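PDB 3T7V: methylornithine synthase PylB from Methanosarcina barkeri, which isomerises L-lysine to (3R)-3-methyl-D-ornithine by radical chemistry, using a [4Fe-4S] cluster and S-adenosylmethionine, in the biosynthesis of pyrrolysine. Local coordinates for residues Ala167-Thr172 with Cys203-Ile208; Asp232-Met237 with Arg272-Ser277; Ser68-Asn73 with Gly116-Tyr121. One frame throughout, in Å; residues are numbered along the deposited sequence.

Going from the N terminus, contact 3 comes first: it brings the loop after strand 58-68 against the segment after strand 110-115, closing a loop of 42 residues beside the iron-sulfur cluster. Contact 1 follows, closing 30 residues between the end of strand 163-167 and strand 203-210. Contact 2 closes 34 residues between strands 233-238 and 275-277. The three stand in series and neither nest nor cross. Contacts 1 and 2 meet where strands 203-210 and 233-238 lie side by side, joined by a salt bridge between Glu205 and Arg235, and both touch the bound product. Contact 3 lies on the cluster side, its centre about 19 Å from that of contact 1.

Contact 1 (Ala167-Thr172 with Cys203-Ile208); sequences ALYQET and CVEDGI. With SAM (S-adenosylmethionine), chain C; MD0 (5-amino-D-isoleucine), chain D.
Tyr169 and Glu205 meet through their polar ends: the phenol OH donates to Glu205 OE1 over 2.6 Å, reaching it from above the carboxylate plane, with ring and carboxylate turned 78° apart. Glu205 gets there fully stretched, CG anti to the backbone N (chi1 -176°), and OE1 also lies against Ala167 CB. Its other oxygen, OE2, forms a salt bridge with Arg235. The same phenol oxygen accepts from the product amine, MD0 NE to Tyr169 OH 2.8 Å, so it links Glu205 to the ligand. A phenylalanine here would probably leave both MD0 NE and Glu205 OE1 without this partner. Tyr169 lies close to the backbone of Gly207, where a side chain would run into Tyr169 CG. Asp206 OD1 is gripped twice, by Gln170 N at 2.9 Å and by Gly207 N at 2.8 Å, while OD2 goes to Tyr173. Glu171, bent at chi2 (-51°), turns its carboxylate onto the ribose diol of S-adenosylmethionine, taking SAM O2' on OE1 at 2.7 Å and SAM O3' on OE2 at 2.5 Å; OE2 also pairs with Arg182. Backbone bonds complete the join, Leu168 N to Glu205 O and Glu171 N to Gly207 O. This is the C-terminal mouth of a TIM-type barrel, the strand 163-167 running parallel to 203-210 and then fraying into a ligand-binding loop. Helix 187-200 packs on Leu168 and Gln170, helix 175-181 on Thr172, and helix 216-228 on Ile208, while strand 233-238 continues the sheet beyond Glu205.

Contact 2 (Asp232-Met237 with Arg272-Ser277); sequences DMVRVM and RLIPAS. With MD0 (5-amino-D-isoleucine), chain D.
Met233 and Leu273 form a single backbone bridge, with Val234 N bonded to Leu273 O at 3.0 Å and a weak return bond from Leu273 N to Asp232 O, before strands 233-237 and 275-277 diverge at 34°. They are successive strands of the TIM-type barrel of this radical SAM enzyme, connected through helix 258-268. Where they part, a water spans the gap, accepting from Val236 N and donating to Pro275 O. Pro275 packs on the barrel's inner side. Its CG sits 3.2 Å from Arg235 CB and lies over one face of the guanidinium, offset toward the rim, while Met233, extended throughout, brings CE to 3.6 Å from the same Pro275 CG. On the side facing helix 258-268, Val234 CG2 packs on Ile274 CG1. At the start of the contact, Asp232 OD1 forms a salt bridge with Arg272 NH1 at 3.3 Å, the carboxylate and guanidinium planes 83° apart. The remaining oxygen and nitrogen have other partners, Asp232 OD2 with Val204 N and Arg272 NH2 with Asp230. Arg235 NE forms a salt bridge with Glu205. NH1 and NH2 then grip the product carboxylate, NH1 bonding MD0 OXT at 3.1 Å and NH2 bonding MD0 O at 3.0 Å. Met237 lies beside this site, its CE packing on the ligand methyl CG2. From the other strand, Ser277, the N-cap of helix 278-291, brings its OG within 2.6 Å of MD0 OXT, to which it donates a hydrogen bond.

Contact 3 (Ser68-Asn73 with Gly116-Tyr121); sequences STYCKN and GEDPYY. With SF4 (iron/sulfur cluster), chain B.
Cys71 carries SG anti to its backbone N (chi1 -167°), turning the sulfur between the cluster and the backbone of Glu117; Ser68 and Asp118 have the same anti placement of OG and CG (chi1 177° and 176°), and their polar ends meet. SG binds the iron atom FE2 at 2.3 Å. It also accepts two amide hydrogens, from Glu117 N across the contact at 3.3 Å and from Asn73 N within its own loop at 3.3 Å; such bonds would be expected to draw some negative charge from the sulfur. Gly116 passes so close that a side chain there would run into Tyr70 O and Cys71 CB, and its CA faces cluster sulfur S4 at 3.7 Å. Cys71 opens the CX3CX2C motif of radical SAM enzymes, whose other cysteines, Cys75 and Cys78, complete the protein ligands of the cluster. The segment Gly116-Tyr121 leaves the neighbouring barrel strand, and its Gly116-Glu117 pair is consistent with the GGE-type motif of such enzymes. Gly116 N bonds to Ser68 O, joining the two segments. Beyond it, Glu117 forms the centre of an inverse gamma turn, and its O takes Lys72 N at 2.9 Å from above the carbonyl plane. The aliphatic part of Lys72 lies against that backbone, and its NZ makes a long salt bridge with Glu117 OE1 at 3.8 Å, while OE2 is bonded by Leu149 N. Ser68 OG donates to Asp118 OD2 at 2.6 Å, and Arg90 pairs with that oxygen as well. Asp118 is the N-cap of helix 119-123, its OD1 accepting from Tyr120 N at 2.9 Å. Tyr70 CB packs beside this carboxylate, and the Tyr70 ring makes a cation-pi contact with Arg90.

Contact 1 (Ala167-Thr172 with Cys203-Ile208)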
# COMPACT_ATOMS: atom_id res chain seq x y z
N ALA A 167 7.74 2.89 -1.65
CA ALA A 167 6.62 2.81 -0.69
C ALA A 167 7.21 2.74 0.70
O ALA A 167 7.93 1.79 1.03
CB ALA A 167 5.78 1.54 -1.01
N LEU A 168 6.95 3.75 1.49
CA LEU A 168 7.55 3.83 2.84
C LEU A 168 6.52 4.51 3.73
O LEU A 168 6.42 5.75 3.76
CB LEU A 168 8.89 4.68 2.74
CG LEU A 168 9.74 4.60 4.03
CD1 LEU A 168 10.38 3.21 4.18
CD2 LEU A 168 10.81 5.73 3.97
N TYR A 169 5.68 3.69 4.36
CA TYR A 169 4.49 4.28 4.99
C TYR A 169 4.81 4.79 6.38
O TYR A 169 5.56 4.21 7.12
CB TYR A 169 3.35 3.20 5.13
CG TYR A 169 3.08 2.44 3.82
CD1 TYR A 169 3.26 3.07 2.58
CD2 TYR A 169 2.68 1.14 3.85
CE1 TYR A 169 3.07 2.35 1.39
CE2 TYR A 169 2.49 0.42 2.70
CZ TYR A 169 2.71 1.02 1.47
OH TYR A 169 2.53 0.27 0.31
N GLN A 170 4.21 5.94 6.69
CA GLN A 170 4.44 6.53 8.03
C GLN A 170 3.62 5.82 9.14
O GLN A 170 4.00 5.91 10.33
CB GLN A 170 4.03 7.99 8.03
CG GLN A 170 4.73 8.78 9.15
CD GLN A 170 6.21 8.98 8.96
OE1 GLN A 170 6.72 8.89 7.86
NE2 GLN A 170 6.91 9.33 10.05
N GLU A 171 2.51 5.15 8.75
CA GLU A 171 1.57 4.44 9.71
C GLU A 171 0.65 5.43 10.44
O GLU A 171 -0.57 5.27 10.48
CB GLU A 171 2.20 3.55 10.77
CG GLU A 171 3.33 2.66 10.33
CD GLU A 171 3.01 1.86 9.13
OE1 GLU A 171 1.82 1.62 8.70
OE2 GLU A 171 3.98 1.44 8.50
N THR A 172 1.27 6.45 11.00
CA THR A 172 0.50 7.52 11.67
C THR A 172 1.40 8.76 11.71
O THR A 172 2.61 8.66 11.93
CB THR A 172 0.12 7.09 13.10
OG1 THR A 172 -0.56 8.14 13.74
CG2 THR A 172 1.33 6.69 13.95
N CYS A 203 8.41 8.38 -7.66
CA CYS A 203 7.10 8.63 -7.10
C CYS A 203 7.08 7.99 -5.68
O CYS A 203 7.83 7.02 -5.48
CB CYS A 203 6.04 7.89 -7.95
SG CYS A 203 5.76 8.67 -9.50
N VAL A 204 6.27 8.50 -4.76
CA VAL A 204 6.28 7.98 -3.38
C VAL A 204 4.89 7.59 -2.96
O VAL A 204 3.88 8.23 -3.38
CB VAL A 204 6.98 8.90 -2.40
CG1 VAL A 204 8.42 9.19 -2.87
CG2 VAL A 204 6.27 10.19 -2.25
N GLU A 205 4.80 6.50 -2.22
CA GLU A 205 3.52 6.08 -1.59
C GLU A 205 3.70 6.23 -0.09
O GLU A 205 4.68 5.71 0.50
CB GLU A 205 3.24 4.59 -1.91
CG GLU A 205 1.84 4.16 -1.36
CD GLU A 205 1.47 2.67 -1.54
OE1 GLU A 205 2.33 1.79 -1.76
OE2 GLU A 205 0.23 2.37 -1.32
N ASP A 206 2.71 6.88 0.51
CA ASP A 206 2.59 6.94 1.98
C ASP A 206 1.36 6.21 2.37
O ASP A 206 0.49 5.89 1.54
CB ASP A 206 2.52 8.42 2.42
CG ASP A 206 2.89 8.68 3.90
OD1 ASP A 206 3.21 7.71 4.66
OD2 ASP A 206 2.93 9.92 4.23
N GLY A 207 1.28 5.89 3.67
CA GLY A 207 0.18 5.06 4.13
C GLY A 207 -0.02 5.22 5.61
O GLY A 207 0.92 5.45 6.36
N ILE A 208 -1.27 5.02 6.00
CA ILE A 208 -1.64 4.97 7.42
C ILE A 208 -2.34 3.70 7.81
O ILE A 208 -2.88 2.97 6.94
CB ILE A 208 -2.38 6.24 7.76
CG1 ILE A 208 -3.69 6.23 7.03
CG2 ILE A 208 -1.40 7.45 7.61
CD1 ILE A 208 -4.56 7.52 7.31
N SAM C . 9.74 -3.45 6.08
CA SAM C . 9.41 -2.38 5.27
C SAM C . 8.65 -1.31 5.94
O SAM C . 8.28 -1.46 7.12
OXT SAM C . 8.50 -0.21 5.30
CB SAM C . 8.39 -2.66 4.41
CG SAM C . 7.22 -3.46 4.81
SD SAM C . 5.62 -2.61 4.46
CE SAM C . 4.92 -3.69 3.25
C5' SAM C . 4.68 -3.05 5.90
C4' SAM C . 3.70 -2.17 6.16
O4' SAM C . 2.69 -3.36 6.03
C3' SAM C . 3.74 -1.51 7.31
O3' SAM C . 4.06 -0.27 6.67
C2' SAM C . 2.21 -1.56 7.46
O2' SAM C . 1.53 -0.37 6.94
C1' SAM C . 1.63 -2.85 6.84
N9 SAM C . 1.44 -3.89 7.92
C8 SAM C . 2.36 -4.60 8.63
N7 SAM C . 1.73 -5.37 9.51
C5 SAM C . 0.38 -5.16 9.35
C6 SAM C . -0.74 -5.64 10.04
N6 SAM C . -0.65 -6.50 11.06
N1 SAM C . -1.96 -5.27 9.61
C2 SAM C . -2.11 -4.39 8.59
N3 SAM C . -1.05 -3.82 7.97
C4 SAM C . 0.20 -4.24 8.35
C MD0 D . -0.13 -4.61 -0.07
N MD0 D . 0.68 -6.69 0.91
O MD0 D . -0.10 -3.87 -1.07
CA MD0 D . 1.07 -5.45 0.24
CB MD0 D . 2.08 -4.66 1.13
CD MD0 D . 3.95 -2.90 0.80
NE MD0 D . 4.39 -1.82 -0.08
CG MD0 D . 2.63 -3.47 0.29
CG2 MD0 D . 1.48 -4.13 2.45
OXT MD0 D . -1.10 -4.70 0.69

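Contact 2 (Asp232-Met237 with Arg272-Ser277)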
# COMPACT_ATOMS: atom_id res chain seq x y z
N ASP A 232 2.40 10.55 -4.32
CA ASP A 232 1.76 10.09 -5.58
C ASP A 232 0.68 9.03 -5.38
O ASP A 232 -0.23 8.90 -6.18
CB ASP A 232 2.86 9.59 -6.52
CG ASP A 232 3.90 10.65 -6.73
OD1 ASP A 232 3.62 11.52 -7.58
OD2 ASP A 232 4.95 10.73 -5.98
N MET A 233 0.76 8.32 -4.25
CA MET A 233 -0.13 7.24 -3.90
C MET A 233 -0.29 7.32 -2.38
O MET A 233 0.67 7.61 -1.65
CB MET A 233 0.48 5.87 -4.33
CG MET A 233 -0.43 4.70 -4.04
SD MET A 233 0.28 3.28 -4.88
CE MET A 233 -0.84 2.04 -4.37
N VAL A 234 -1.54 7.15 -1.95
CA VAL A 234 -1.84 7.20 -0.49
C VAL A 234 -2.71 6.01 -0.19
O VAL A 234 -3.64 5.64 -0.94
CB VAL A 234 -2.62 8.49 -0.07
CG1 VAL A 234 -1.64 9.70 -0.19
CG2 VAL A 234 -3.81 8.72 -0.97
N ARG A 235 -2.42 5.39 0.94
CA ARG A 235 -3.18 4.22 1.35
C ARG A 235 -3.60 4.22 2.79
O ARG A 235 -3.00 4.91 3.66
CB ARG A 235 -2.46 2.94 0.99
CG ARG A 235 -1.44 2.55 1.91
CD ARG A 235 -1.11 1.01 1.88
NE ARG A 235 -0.67 0.60 0.53
CZ ARG A 235 -0.71 -0.65 0.09
NH1 ARG A 235 -1.20 -1.63 0.88
NH2 ARG A 235 -0.31 -0.91 -1.14
N VAL A 236 -4.62 3.41 3.05
CA VAL A 236 -4.96 3.06 4.44
C VAL A 236 -5.11 1.55 4.50
O VAL A 236 -5.66 0.94 3.57
CB VAL A 236 -6.21 3.85 4.91
CG1 VAL A 236 -7.33 3.63 3.86
CG2 VAL A 236 -6.65 3.36 6.28
N MET A 237 -4.57 0.94 5.54
CA MET A 237 -4.79 -0.48 5.81
C MET A 237 -5.44 -0.71 7.14
O MET A 237 -5.05 -0.03 8.13
CB MET A 237 -3.44 -1.20 5.77
CG MET A 237 -2.77 -0.96 4.43
SD MET A 237 -1.31 -1.94 4.28
CE MET A 237 -1.69 -3.74 4.38
N ARG A 272 -5.07 11.06 -7.22
CA ARG A 272 -3.91 10.19 -6.85
C ARG A 272 -4.30 8.71 -6.92
O ARG A 272 -5.44 8.33 -7.11
CB ARG A 272 -3.37 10.58 -5.46
CG ARG A 272 -2.95 12.09 -5.43
CD ARG A 272 -1.79 12.31 -6.39
NE ARG A 272 -1.16 13.60 -6.23
CZ ARG A 272 0.00 13.94 -6.78
NH1 ARG A 272 0.66 13.08 -7.54
NH2 ARG A 272 0.50 15.15 -6.57
N LEU A 273 -3.30 7.83 -6.83
CA LEU A 273 -3.51 6.42 -6.72
C LEU A 273 -3.89 6.06 -5.30
O LEU A 273 -3.26 6.59 -4.35
CB LEU A 273 -2.20 5.69 -7.08
CG LEU A 273 -1.79 5.87 -8.55
CD1 LEU A 273 -0.39 5.28 -8.73
CD2 LEU A 273 -2.77 5.21 -9.44
N ILE A 274 -4.89 5.20 -5.12
CA ILE A 274 -5.31 4.74 -3.79
C ILE A 274 -5.58 3.27 -3.92
O ILE A 274 -6.43 2.87 -4.76
CB ILE A 274 -6.61 5.42 -3.30
CG1 ILE A 274 -6.39 6.93 -3.32
CG2 ILE A 274 -7.03 4.87 -1.92
CD1 ILE A 274 -7.64 7.79 -2.93
N PRO A 275 -4.88 2.41 -3.17
CA PRO A 275 -4.97 0.95 -3.35
C PRO A 275 -6.14 0.30 -2.75
O PRO A 275 -6.62 0.71 -1.63
CB PRO A 275 -3.67 0.44 -2.74
CG PRO A 275 -3.25 1.41 -1.76
CD PRO A 275 -3.79 2.77 -2.25
N ALA A 276 -6.61 -0.75 -3.42
CA ALA A 276 -7.50 -1.73 -2.84
C ALA A 276 -6.59 -2.98 -2.63
O ALA A 276 -6.27 -3.70 -3.60
CB ALA A 276 -8.62 -2.02 -3.83
N SER A 277 -6.15 -3.22 -1.40
CA SER A 277 -5.26 -4.35 -1.08
C SER A 277 -6.00 -5.66 -0.86
O SER A 277 -6.96 -5.71 -0.08
CB SER A 277 -4.45 -4.03 0.21
OG SER A 277 -3.67 -5.18 0.57
C MD0 D . -0.13 -4.61 -0.07
N MD0 D . 0.68 -6.69 0.91
O MD0 D . -0.10 -3.87 -1.07
CA MD0 D . 1.07 -5.45 0.24
CB MD0 D . 2.08 -4.66 1.13
CD MD0 D . 3.95 -2.90 0.80
NE MD0 D . 4.39 -1.82 -0.08
CG MD0 D . 2.63 -3.47 0.29
CG2 MD0 D . 1.48 -4.13 2.45
OXT MD0 D . -1.10 -4.70 0.69
O HOH W 1 -0.28 10.14 -8.73
O HOH W 2 -6.00 2.20 0.77

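Contact 3 (Ser68-Asn73 with Gly116-Tyr121)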
# COMPACT_ATOMS: atom_id res chain seq x y z
N SER A 68 12.07 -11.18 0.80
CA SER A 68 12.75 -11.60 2.03
C SER A 68 11.92 -11.22 3.22
O SER A 68 11.50 -10.04 3.34
CB SER A 68 14.13 -10.95 2.17
OG SER A 68 14.66 -11.38 3.45
N THR A 69 11.65 -12.20 4.10
CA THR A 69 10.84 -11.94 5.28
C THR A 69 11.67 -11.83 6.52
O THR A 69 11.14 -11.89 7.62
CB THR A 69 9.70 -12.92 5.46
OG1 THR A 69 10.30 -14.21 5.60
CG2 THR A 69 8.76 -12.94 4.21
N TYR A 70 12.97 -11.60 6.36
CA TYR A 70 13.81 -11.23 7.49
C TYR A 70 13.73 -9.75 7.80
O TYR A 70 13.79 -8.94 6.90
CB TYR A 70 15.28 -11.59 7.19
CG TYR A 70 15.50 -13.08 7.22
CD1 TYR A 70 15.27 -13.85 6.07
CD2 TYR A 70 15.91 -13.69 8.37
CE1 TYR A 70 15.42 -15.22 6.11
CE2 TYR A 70 16.08 -15.10 8.37
CZ TYR A 70 15.83 -15.81 7.21
OH TYR A 70 16.01 -17.19 7.26
N CYS A 71 13.65 -9.42 9.08
CA CYS A 71 13.62 -8.00 9.50
C CYS A 71 14.39 -7.80 10.78
O CYS A 71 14.21 -8.59 11.72
CB CYS A 71 12.22 -7.55 9.66
SG CYS A 71 12.19 -5.71 9.79
N LYS A 72 15.14 -6.72 10.84
CA LYS A 72 15.86 -6.36 12.06
C LYS A 72 15.05 -5.41 13.00
O LYS A 72 15.49 -5.10 14.10
CB LYS A 72 17.24 -5.77 11.69
CG LYS A 72 17.20 -4.42 10.97
CD LYS A 72 18.61 -4.26 10.24
CE LYS A 72 18.64 -2.91 9.51
NZ LYS A 72 18.82 -1.86 10.51
N ASN A 73 13.94 -4.90 12.51
CA ASN A 73 13.14 -3.91 13.29
C ASN A 73 12.10 -4.63 14.18
O ASN A 73 11.88 -5.86 14.06
CB ASN A 73 12.39 -2.94 12.34
CG ASN A 73 13.25 -1.82 11.83
OD1 ASN A 73 12.77 -1.06 10.89
ND2 ASN A 73 14.38 -1.59 12.44
N GLY A 116 11.37 -7.21 4.53
CA GLY A 116 11.72 -6.66 5.87
C GLY A 116 13.07 -5.96 5.79
O GLY A 116 13.73 -6.02 4.71
N GLU A 117 13.49 -5.28 6.83
CA GLU A 117 14.82 -4.69 6.83
C GLU A 117 15.78 -5.85 7.09
O GLU A 117 16.23 -6.08 8.20
CB GLU A 117 14.94 -3.59 7.88
CG GLU A 117 14.02 -2.40 7.56
CD GLU A 117 14.54 -1.08 8.13
OE1 GLU A 117 15.63 -1.03 8.71
OE2 GLU A 117 13.76 -0.09 7.93
N ASP A 118 16.13 -6.54 5.98
CA ASP A 118 16.89 -7.82 6.12
C ASP A 118 18.36 -7.46 6.28
O ASP A 118 18.95 -6.87 5.35
CB ASP A 118 16.62 -8.61 4.83
CG ASP A 118 17.40 -9.90 4.76
OD1 ASP A 118 18.19 -10.18 5.63
OD2 ASP A 118 17.14 -10.58 3.74
N PRO A 119 18.97 -7.95 7.36
CA PRO A 119 20.40 -7.69 7.54
C PRO A 119 21.28 -8.09 6.38
O PRO A 119 22.30 -7.48 6.14
CB PRO A 119 20.75 -8.57 8.78
CG PRO A 119 19.45 -8.69 9.51
CD PRO A 119 18.35 -8.68 8.49
N TYR A 120 20.93 -9.15 5.63
CA TYR A 120 21.68 -9.55 4.45
C TYR A 120 21.78 -8.42 3.41
O TYR A 120 22.84 -8.14 2.85
CB TYR A 120 21.04 -10.80 3.87
CG TYR A 120 21.70 -11.23 2.56
CD1 TYR A 120 22.90 -11.93 2.55
CD2 TYR A 120 21.11 -10.92 1.32
CE1 TYR A 120 23.55 -12.30 1.36
CE2 TYR A 120 21.70 -11.26 0.11
CZ TYR A 120 22.92 -12.02 0.18
OH TYR A 120 23.49 -12.35 -1.02
N TYR A 121 20.63 -7.78 3.13
CA TYR A 121 20.62 -6.69 2.15
C TYR A 121 21.14 -5.40 2.75
O TYR A 121 21.73 -4.60 2.01
CB TYR A 121 19.20 -6.50 1.56
CG TYR A 121 18.82 -7.63 0.64
CD1 TYR A 121 19.31 -7.67 -0.66
CD2 TYR A 121 17.95 -8.69 1.05
CE1 TYR A 121 18.98 -8.68 -1.53
CE2 TYR A 121 17.65 -9.74 0.21
CZ TYR A 121 18.13 -9.72 -1.09
OH TYR A 121 17.81 -10.72 -2.02
FE1 SF4 B . 8.52 -3.48 7.89
FE2 SF4 B . 10.01 -5.01 9.69
FE3 SF4 B . 7.37 -5.39 9.64
FE4 SF4 B . 8.34 -3.16 10.68
S1 SF4 B . 8.72 -5.23 11.49
S2 SF4 B . 6.62 -3.31 9.21
S3 SF4 B . 10.14 -2.72 9.40
S4 SF4 B . 8.78 -5.86 7.97
O HOH W 3 16.70 -0.92 11.22